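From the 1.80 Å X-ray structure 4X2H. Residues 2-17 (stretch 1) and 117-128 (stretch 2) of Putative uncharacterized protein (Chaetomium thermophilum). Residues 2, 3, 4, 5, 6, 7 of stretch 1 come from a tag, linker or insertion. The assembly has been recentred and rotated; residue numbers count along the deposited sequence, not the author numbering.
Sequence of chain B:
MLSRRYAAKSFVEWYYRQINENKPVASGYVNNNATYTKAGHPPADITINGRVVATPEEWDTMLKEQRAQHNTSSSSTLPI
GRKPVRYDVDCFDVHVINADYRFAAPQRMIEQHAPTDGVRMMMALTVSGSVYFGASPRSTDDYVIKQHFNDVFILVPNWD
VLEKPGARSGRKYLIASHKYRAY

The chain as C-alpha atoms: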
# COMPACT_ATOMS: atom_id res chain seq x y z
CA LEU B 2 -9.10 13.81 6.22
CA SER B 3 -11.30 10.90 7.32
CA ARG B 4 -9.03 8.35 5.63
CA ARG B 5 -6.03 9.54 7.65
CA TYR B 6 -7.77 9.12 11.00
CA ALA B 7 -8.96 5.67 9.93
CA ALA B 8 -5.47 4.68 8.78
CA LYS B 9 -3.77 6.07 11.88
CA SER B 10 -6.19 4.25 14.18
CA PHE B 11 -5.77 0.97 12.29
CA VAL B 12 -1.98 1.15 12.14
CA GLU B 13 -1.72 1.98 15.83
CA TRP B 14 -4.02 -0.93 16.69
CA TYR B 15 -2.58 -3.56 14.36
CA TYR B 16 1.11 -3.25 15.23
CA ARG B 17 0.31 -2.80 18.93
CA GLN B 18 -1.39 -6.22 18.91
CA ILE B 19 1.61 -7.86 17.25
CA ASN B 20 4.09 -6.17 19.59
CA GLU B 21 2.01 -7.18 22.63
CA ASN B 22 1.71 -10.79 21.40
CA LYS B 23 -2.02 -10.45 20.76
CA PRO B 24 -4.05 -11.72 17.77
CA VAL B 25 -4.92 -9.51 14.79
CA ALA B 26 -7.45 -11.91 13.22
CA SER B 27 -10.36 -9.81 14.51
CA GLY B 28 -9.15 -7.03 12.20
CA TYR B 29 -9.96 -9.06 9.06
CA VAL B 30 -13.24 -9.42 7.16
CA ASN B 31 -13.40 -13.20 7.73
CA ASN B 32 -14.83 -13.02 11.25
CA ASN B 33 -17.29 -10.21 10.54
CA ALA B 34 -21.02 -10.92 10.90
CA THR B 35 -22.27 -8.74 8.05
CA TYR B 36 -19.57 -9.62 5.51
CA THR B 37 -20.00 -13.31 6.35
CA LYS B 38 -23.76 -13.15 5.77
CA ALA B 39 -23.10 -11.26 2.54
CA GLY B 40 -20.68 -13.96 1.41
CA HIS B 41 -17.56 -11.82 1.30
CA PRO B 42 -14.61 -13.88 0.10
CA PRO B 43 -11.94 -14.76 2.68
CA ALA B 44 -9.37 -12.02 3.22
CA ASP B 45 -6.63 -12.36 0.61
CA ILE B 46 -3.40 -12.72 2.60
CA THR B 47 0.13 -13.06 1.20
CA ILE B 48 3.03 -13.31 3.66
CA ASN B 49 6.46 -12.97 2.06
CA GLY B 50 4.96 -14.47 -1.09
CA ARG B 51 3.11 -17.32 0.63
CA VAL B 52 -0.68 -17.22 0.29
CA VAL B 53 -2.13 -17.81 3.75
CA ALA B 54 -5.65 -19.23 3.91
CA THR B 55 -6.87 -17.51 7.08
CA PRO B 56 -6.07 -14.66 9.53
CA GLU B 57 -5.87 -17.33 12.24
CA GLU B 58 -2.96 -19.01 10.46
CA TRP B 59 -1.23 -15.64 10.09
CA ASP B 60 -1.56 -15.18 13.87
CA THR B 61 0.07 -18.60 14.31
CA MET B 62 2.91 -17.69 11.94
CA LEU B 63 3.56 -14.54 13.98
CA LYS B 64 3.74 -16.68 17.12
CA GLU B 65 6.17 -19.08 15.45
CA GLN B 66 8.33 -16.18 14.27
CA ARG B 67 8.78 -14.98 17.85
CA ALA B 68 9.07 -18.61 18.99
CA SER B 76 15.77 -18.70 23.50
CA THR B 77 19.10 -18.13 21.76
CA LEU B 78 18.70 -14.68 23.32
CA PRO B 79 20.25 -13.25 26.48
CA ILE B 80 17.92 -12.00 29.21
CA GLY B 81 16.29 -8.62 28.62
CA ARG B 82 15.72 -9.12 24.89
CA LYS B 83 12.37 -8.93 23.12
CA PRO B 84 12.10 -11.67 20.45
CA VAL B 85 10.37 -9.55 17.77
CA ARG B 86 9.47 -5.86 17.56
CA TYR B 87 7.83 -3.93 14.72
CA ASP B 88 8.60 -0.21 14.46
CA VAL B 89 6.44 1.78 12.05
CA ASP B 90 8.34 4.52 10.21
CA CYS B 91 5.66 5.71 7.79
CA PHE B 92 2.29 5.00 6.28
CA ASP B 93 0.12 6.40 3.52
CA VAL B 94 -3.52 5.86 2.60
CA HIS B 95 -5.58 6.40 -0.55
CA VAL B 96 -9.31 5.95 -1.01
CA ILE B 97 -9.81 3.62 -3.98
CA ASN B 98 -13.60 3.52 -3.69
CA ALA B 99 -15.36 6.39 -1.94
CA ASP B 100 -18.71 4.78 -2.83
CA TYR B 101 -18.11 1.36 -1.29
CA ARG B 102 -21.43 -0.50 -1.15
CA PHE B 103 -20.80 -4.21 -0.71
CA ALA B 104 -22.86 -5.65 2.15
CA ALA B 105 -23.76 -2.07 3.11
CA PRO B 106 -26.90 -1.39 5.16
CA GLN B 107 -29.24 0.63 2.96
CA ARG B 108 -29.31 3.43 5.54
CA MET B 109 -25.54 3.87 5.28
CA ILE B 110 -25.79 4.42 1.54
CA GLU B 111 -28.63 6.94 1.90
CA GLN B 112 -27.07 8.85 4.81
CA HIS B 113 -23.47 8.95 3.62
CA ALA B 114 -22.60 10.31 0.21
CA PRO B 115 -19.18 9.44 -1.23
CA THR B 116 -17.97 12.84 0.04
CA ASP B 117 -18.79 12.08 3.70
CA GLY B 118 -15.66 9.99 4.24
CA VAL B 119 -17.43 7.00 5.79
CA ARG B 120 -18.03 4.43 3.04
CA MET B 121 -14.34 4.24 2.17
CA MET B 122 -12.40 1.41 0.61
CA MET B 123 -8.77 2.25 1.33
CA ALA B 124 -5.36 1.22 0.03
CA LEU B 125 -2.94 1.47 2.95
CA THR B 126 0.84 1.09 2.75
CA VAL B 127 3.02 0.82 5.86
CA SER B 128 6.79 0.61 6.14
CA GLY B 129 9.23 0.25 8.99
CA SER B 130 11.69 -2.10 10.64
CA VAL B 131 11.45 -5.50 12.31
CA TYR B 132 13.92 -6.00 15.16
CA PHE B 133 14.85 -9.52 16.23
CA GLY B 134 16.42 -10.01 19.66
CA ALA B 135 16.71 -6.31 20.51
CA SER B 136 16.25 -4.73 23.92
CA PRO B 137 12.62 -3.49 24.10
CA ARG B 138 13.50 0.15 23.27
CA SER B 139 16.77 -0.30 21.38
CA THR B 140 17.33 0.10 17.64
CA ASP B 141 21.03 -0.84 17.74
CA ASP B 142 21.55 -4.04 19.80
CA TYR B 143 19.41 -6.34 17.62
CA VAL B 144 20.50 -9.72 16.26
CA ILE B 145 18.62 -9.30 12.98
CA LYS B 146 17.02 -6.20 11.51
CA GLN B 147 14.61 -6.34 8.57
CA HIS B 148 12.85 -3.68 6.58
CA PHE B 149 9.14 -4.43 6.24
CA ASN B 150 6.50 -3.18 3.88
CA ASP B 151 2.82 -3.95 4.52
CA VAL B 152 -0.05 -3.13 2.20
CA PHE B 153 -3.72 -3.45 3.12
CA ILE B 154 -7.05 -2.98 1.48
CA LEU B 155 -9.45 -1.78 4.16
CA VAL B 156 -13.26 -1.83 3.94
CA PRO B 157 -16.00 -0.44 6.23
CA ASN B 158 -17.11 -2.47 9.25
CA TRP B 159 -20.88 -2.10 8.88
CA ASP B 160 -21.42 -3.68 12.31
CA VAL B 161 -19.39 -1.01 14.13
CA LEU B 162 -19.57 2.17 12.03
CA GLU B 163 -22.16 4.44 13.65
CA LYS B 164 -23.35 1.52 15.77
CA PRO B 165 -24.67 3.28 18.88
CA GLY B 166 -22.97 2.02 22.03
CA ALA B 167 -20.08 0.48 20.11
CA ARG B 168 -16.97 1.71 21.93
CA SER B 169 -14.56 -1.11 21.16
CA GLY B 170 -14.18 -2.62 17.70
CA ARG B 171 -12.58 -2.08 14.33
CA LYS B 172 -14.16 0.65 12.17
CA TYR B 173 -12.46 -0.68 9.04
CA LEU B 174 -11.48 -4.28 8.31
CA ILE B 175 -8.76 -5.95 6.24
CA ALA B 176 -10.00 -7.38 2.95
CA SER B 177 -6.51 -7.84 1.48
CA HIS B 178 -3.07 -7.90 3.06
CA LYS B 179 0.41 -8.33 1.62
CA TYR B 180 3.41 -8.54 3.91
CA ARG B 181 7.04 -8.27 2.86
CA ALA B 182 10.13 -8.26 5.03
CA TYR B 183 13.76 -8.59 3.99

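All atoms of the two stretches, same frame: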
# COMPACT_ATOMS: atom_id res chain seq x y z
N LEU B 2 -9.43 13.73 4.80
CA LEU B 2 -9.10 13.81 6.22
C LEU B 2 -9.52 12.53 6.94
O LEU B 2 -8.75 11.97 7.72
CB LEU B 2 -9.78 15.03 6.86
CG LEU B 2 -11.31 15.09 6.79
CD1 LEU B 2 -11.93 14.68 8.12
CD2 LEU B 2 -11.78 16.47 6.38
N SER B 3 -10.74 12.08 6.67
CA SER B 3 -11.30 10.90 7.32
C SER B 3 -10.41 9.67 7.14
O SER B 3 -10.25 8.87 8.07
CB SER B 3 -12.69 10.61 6.76
OG SER B 3 -13.26 9.48 7.39
N ARG B 4 -9.84 9.52 5.95
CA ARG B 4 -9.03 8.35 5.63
C ARG B 4 -7.78 8.29 6.50
O ARG B 4 -7.29 7.22 6.83
CB ARG B 4 -8.62 8.37 4.16
CG ARG B 4 -7.78 9.57 3.80
CD ARG B 4 -7.53 9.68 2.31
NE ARG B 4 -7.21 11.06 1.98
CZ ARG B 4 -6.02 11.62 2.18
NH1 ARG B 4 -5.02 10.91 2.69
NH2 ARG B 4 -5.83 12.88 1.86
N ARG B 5 -7.26 9.46 6.87
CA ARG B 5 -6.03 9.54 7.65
C ARG B 5 -6.28 9.11 9.09
O ARG B 5 -5.48 8.38 9.67
CB ARG B 5 -5.46 10.95 7.61
CG ARG B 5 -5.18 11.46 6.20
CD ARG B 5 -4.49 12.81 6.23
NE ARG B 5 -3.26 12.76 7.02
CZ ARG B 5 -2.59 13.82 7.44
NH1 ARG B 5 -3.02 15.04 7.15
NH2 ARG B 5 -1.48 13.67 8.15
N TYR B 6 -7.39 9.55 9.66
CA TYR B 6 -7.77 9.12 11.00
C TYR B 6 -8.02 7.62 11.04
O TYR B 6 -7.64 6.95 11.99
CB TYR B 6 -9.01 9.87 11.48
CG TYR B 6 -8.79 11.36 11.59
CD1 TYR B 6 -8.04 11.89 12.62
CD2 TYR B 6 -9.32 12.23 10.65
CE1 TYR B 6 -7.83 13.24 12.73
CE2 TYR B 6 -9.12 13.59 10.74
CZ TYR B 6 -8.37 14.09 11.78
OH TYR B 6 -8.16 15.45 11.88
N ALA B 7 -8.67 7.10 10.00
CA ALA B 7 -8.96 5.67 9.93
C ALA B 7 -7.66 4.87 9.81
O ALA B 7 -7.50 3.84 10.47
CB ALA B 7 -9.88 5.37 8.76
N ALA B 8 -6.75 5.35 8.98
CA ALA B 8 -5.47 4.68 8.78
C ALA B 8 -4.65 4.72 10.06
O ALA B 8 -4.09 3.71 10.48
CB ALA B 8 -4.71 5.33 7.63
N LYS B 9 -4.58 5.89 10.68
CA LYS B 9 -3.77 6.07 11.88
C LYS B 9 -4.26 5.14 12.99
O LYS B 9 -3.47 4.49 13.67
CB LYS B 9 -3.82 7.52 12.34
CG LYS B 9 -3.02 7.81 13.61
CD LYS B 9 -3.12 9.28 13.99
CE LYS B 9 -2.44 9.56 15.33
NZ LYS B 9 -2.46 11.01 15.66
N SER B 10 -5.58 5.09 13.16
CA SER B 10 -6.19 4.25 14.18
C SER B 10 -5.91 2.77 13.91
O SER B 10 -5.61 2.01 14.83
CB SER B 10 -7.69 4.52 14.25
OG SER B 10 -8.32 3.64 15.16
N PHE B 11 -6.01 2.36 12.65
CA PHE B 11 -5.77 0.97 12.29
C PHE B 11 -4.31 0.60 12.51
O PHE B 11 -4.02 -0.45 13.09
CB PHE B 11 -6.15 0.69 10.84
CG PHE B 11 -5.65 -0.64 10.35
CD1 PHE B 11 -6.36 -1.79 10.62
CD2 PHE B 11 -4.44 -0.74 9.68
CE1 PHE B 11 -5.89 -3.02 10.19
CE2 PHE B 11 -3.97 -1.96 9.25
CZ PHE B 11 -4.69 -3.10 9.51
N VAL B 12 -3.41 1.44 12.04
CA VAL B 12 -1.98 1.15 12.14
C VAL B 12 -1.57 1.05 13.60
O VAL B 12 -0.83 0.15 13.99
CB VAL B 12 -1.13 2.23 11.43
CG1 VAL B 12 0.36 2.08 11.76
CG2 VAL B 12 -1.34 2.16 9.92
N GLU B 13 -2.06 1.98 14.42
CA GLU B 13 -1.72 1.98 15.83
C GLU B 13 -2.23 0.70 16.48
O GLU B 13 -1.52 0.08 17.28
CB GLU B 13 -2.31 3.21 16.53
CG GLU B 13 -1.79 3.45 17.94
CD GLU B 13 -2.31 4.74 18.54
OE1 GLU B 13 -2.63 5.67 17.78
OE2 GLU B 13 -2.40 4.82 19.79
N TRP B 14 -3.43 0.28 16.12
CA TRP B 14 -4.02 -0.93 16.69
C TRP B 14 -3.28 -2.19 16.26
O TRP B 14 -2.88 -3.00 17.09
CB TRP B 14 -5.50 -1.06 16.30
CG TRP B 14 -6.06 -2.39 16.72
CD1 TRP B 14 -6.48 -2.74 17.96
CD2 TRP B 14 -6.25 -3.54 15.88
NE1 TRP B 14 -6.91 -4.05 17.96
CE2 TRP B 14 -6.78 -4.56 16.70
CE3 TRP B 14 -6.01 -3.82 14.53
CZ2 TRP B 14 -7.08 -5.82 16.21
CZ3 TRP B 14 -6.31 -5.08 14.05
CH2 TRP B 14 -6.84 -6.07 14.89
N TYR B 15 -3.11 -2.34 14.95
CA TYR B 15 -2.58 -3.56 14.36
C TYR B 15 -1.18 -3.91 14.88
O TYR B 15 -0.93 -5.03 15.34
CB TYR B 15 -2.56 -3.41 12.83
CG TYR B 15 -2.04 -4.62 12.09
CD1 TYR B 15 -2.89 -5.64 11.71
CD2 TYR B 15 -0.69 -4.74 11.79
CE1 TYR B 15 -2.42 -6.76 11.04
CE2 TYR B 15 -0.21 -5.84 11.12
CZ TYR B 15 -1.07 -6.85 10.75
OH TYR B 15 -0.59 -7.95 10.08
N TYR B 16 -0.26 -2.97 14.82
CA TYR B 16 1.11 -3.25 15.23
C TYR B 16 1.25 -3.28 16.75
O TYR B 16 2.18 -3.89 17.27
CB TYR B 16 2.06 -2.25 14.57
CG TYR B 16 2.06 -2.42 13.06
CD1 TYR B 16 2.79 -3.43 12.46
CD2 TYR B 16 1.28 -1.60 12.25
CE1 TYR B 16 2.77 -3.60 11.08
CE2 TYR B 16 1.25 -1.77 10.89
CZ TYR B 16 2.00 -2.77 10.30
OH TYR B 16 1.96 -2.93 8.94
N ARG B 17 0.32 -2.67 17.47
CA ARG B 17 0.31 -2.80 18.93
C ARG B 17 -0.05 -4.23 19.32
O ARG B 17 0.54 -4.78 20.25
CB ARG B 17 -0.68 -1.81 19.56
CG ARG B 17 -0.59 -1.73 21.09
CD ARG B 17 -1.84 -1.12 21.70
NE ARG B 17 -2.39 -0.04 20.88
CZ ARG B 17 -3.67 0.09 20.55
NH1 ARG B 17 -4.59 -0.78 20.96
NH2 ARG B 17 -4.05 1.12 19.79
N ASP B 117 -18.68 12.04 2.24
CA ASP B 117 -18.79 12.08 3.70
C ASP B 117 -17.63 11.39 4.41
O ASP B 117 -17.49 11.51 5.63
CB ASP B 117 -20.11 11.45 4.15
CG ASP B 117 -21.28 12.43 4.10
OD1 ASP B 117 -21.11 13.56 3.60
OD2 ASP B 117 -22.38 12.06 4.57
N GLY B 118 -16.82 10.65 3.67
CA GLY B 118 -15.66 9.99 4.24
C GLY B 118 -15.98 8.88 5.22
O GLY B 118 -15.28 8.70 6.21
N VAL B 119 -17.04 8.12 4.94
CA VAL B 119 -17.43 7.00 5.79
C VAL B 119 -17.35 5.69 5.01
O VAL B 119 -16.73 4.73 5.47
CB VAL B 119 -18.86 7.21 6.35
CG1 VAL B 119 -19.37 5.96 7.06
CG2 VAL B 119 -18.87 8.40 7.31
N ARG B 120 -17.97 5.65 3.84
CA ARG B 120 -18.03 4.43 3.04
C ARG B 120 -16.79 4.31 2.17
O ARG B 120 -16.88 4.27 0.94
CB ARG B 120 -19.30 4.42 2.18
CG ARG B 120 -20.57 4.38 3.02
CD ARG B 120 -21.81 4.06 2.21
NE ARG B 120 -22.14 5.12 1.25
CZ ARG B 120 -21.96 5.05 -0.07
NH1 ARG B 120 -21.44 3.97 -0.63
NH2 ARG B 120 -22.31 6.08 -0.83
N MET B 121 -15.64 4.23 2.83
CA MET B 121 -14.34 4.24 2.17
C MET B 121 -13.73 2.86 2.05
O MET B 121 -13.61 2.14 3.04
CB MET B 121 -13.36 5.13 2.93
CG MET B 121 -13.80 6.57 3.11
SD MET B 121 -12.55 7.51 4.03
CE MET B 121 -12.63 6.73 5.64
N MET B 122 -13.32 2.52 0.83
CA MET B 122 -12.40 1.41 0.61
C MET B 122 -11.02 2.02 0.44
O MET B 122 -10.81 2.86 -0.44
CB MET B 122 -12.79 0.60 -0.62
CG MET B 122 -11.83 -0.50 -0.98
SD MET B 122 -12.38 -1.33 -2.49
CE MET B 122 -12.54 -3.01 -1.89
N MET B 123 -10.08 1.61 1.28
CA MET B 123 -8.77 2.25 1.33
C MET B 123 -7.63 1.31 0.97
O MET B 123 -7.63 0.14 1.33
CB MET B 123 -8.52 2.83 2.72
CG MET B 123 -9.37 4.05 3.02
SD MET B 123 -9.39 4.50 4.76
CE MET B 123 -10.33 3.14 5.45
N ALA B 124 -6.65 1.87 0.26
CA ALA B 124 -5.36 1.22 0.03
C ALA B 124 -4.34 1.83 0.98
O ALA B 124 -4.00 3.00 0.86
CB ALA B 124 -4.93 1.39 -1.41
N LEU B 125 -3.87 1.02 1.92
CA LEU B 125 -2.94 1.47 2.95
C LEU B 125 -1.58 0.82 2.75
O LEU B 125 -1.50 -0.39 2.58
CB LEU B 125 -3.49 1.13 4.34
CG LEU B 125 -2.55 1.32 5.54
CD1 LEU B 125 -2.26 2.79 5.77
CD2 LEU B 125 -3.16 0.68 6.78
N THR B 126 -0.52 1.62 2.77
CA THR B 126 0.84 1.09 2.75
C THR B 126 1.56 1.52 4.03
O THR B 126 1.42 2.66 4.48
CB THR B 126 1.63 1.55 1.50
OG1 THR B 126 2.94 0.98 1.53
CG2 THR B 126 1.73 3.06 1.43
N VAL B 127 2.32 0.59 4.60
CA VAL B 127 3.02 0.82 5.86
C VAL B 127 4.43 0.29 5.72
O VAL B 127 4.63 -0.81 5.20
CB VAL B 127 2.35 0.12 7.05
CG1 VAL B 127 3.06 0.48 8.35
CG2 VAL B 127 0.86 0.48 7.13
N SER B 128 5.40 1.05 6.19
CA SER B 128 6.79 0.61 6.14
C SER B 128 7.49 0.90 7.46
O SER B 128 7.11 1.82 8.19
CB SER B 128 7.52 1.29 4.98
OG SER B 128 6.98 0.87 3.74

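Helix 3-17 packs across strand 122-128 with its axis 10.2 Å from that of the strand at closest approach and an angle of 49° between their N-to-C directions. At the centre lies Leu125, which has the largest area covered by the opposing stretch. Its side chain (chi1 t, chi2 p) points toward the helix and meets three residues there: CD1 lies 4.0 Å from Ala8 CB, while CD2 lies 3.5 Å from Phe11 CD2 and 3.9 Å from Val12 CG2. The small methyl of Ala8 lets the backbones come close, with the CA atoms of Ala8 and Leu125 7.1 Å apart.

The alternation of the strand directs Met123, Leu125 and Val127 toward the helix, whereas Thr126 and Ser128 point away. Val127 extends the apolar surface in one direction, its CG2 3.9 Å from Val12 CG2 and its CG1 3.8 Å from Tyr16 CE2. The Tyr16 hydroxyl also reaches this valine, with OH 3.6 Å from Val127 CB, but finds its hydrogen bond elsewhere in the structure.

In the other direction, flexible methionines meet residues of the expression tag. Met123 CE lies 4.0 Å from Ala7 CB, and Met123 SD is 4.0 Å from Arg4 CB. Met121, just before the strand, places SD 4.0 Å from the same Arg4 CB. Arg4 thus contributes the base of its side chain, while its guanidinium leads away and is hydrogen-bonded elsewhere.

The polar edge is a single, very short hydrogen bond from the tag residue Ser3, whose OG donates to Gly118 O at 2.5 Å; Met121 CE lies 3.3 Å from the same Ser3 OG. Gly118 suits this tight approach: its positive phi favours glycine, and an ideal CB would sit 2.8 Å from Ser3 CB, a clash. Altogether the contact buries 454 Å², summed over both sides.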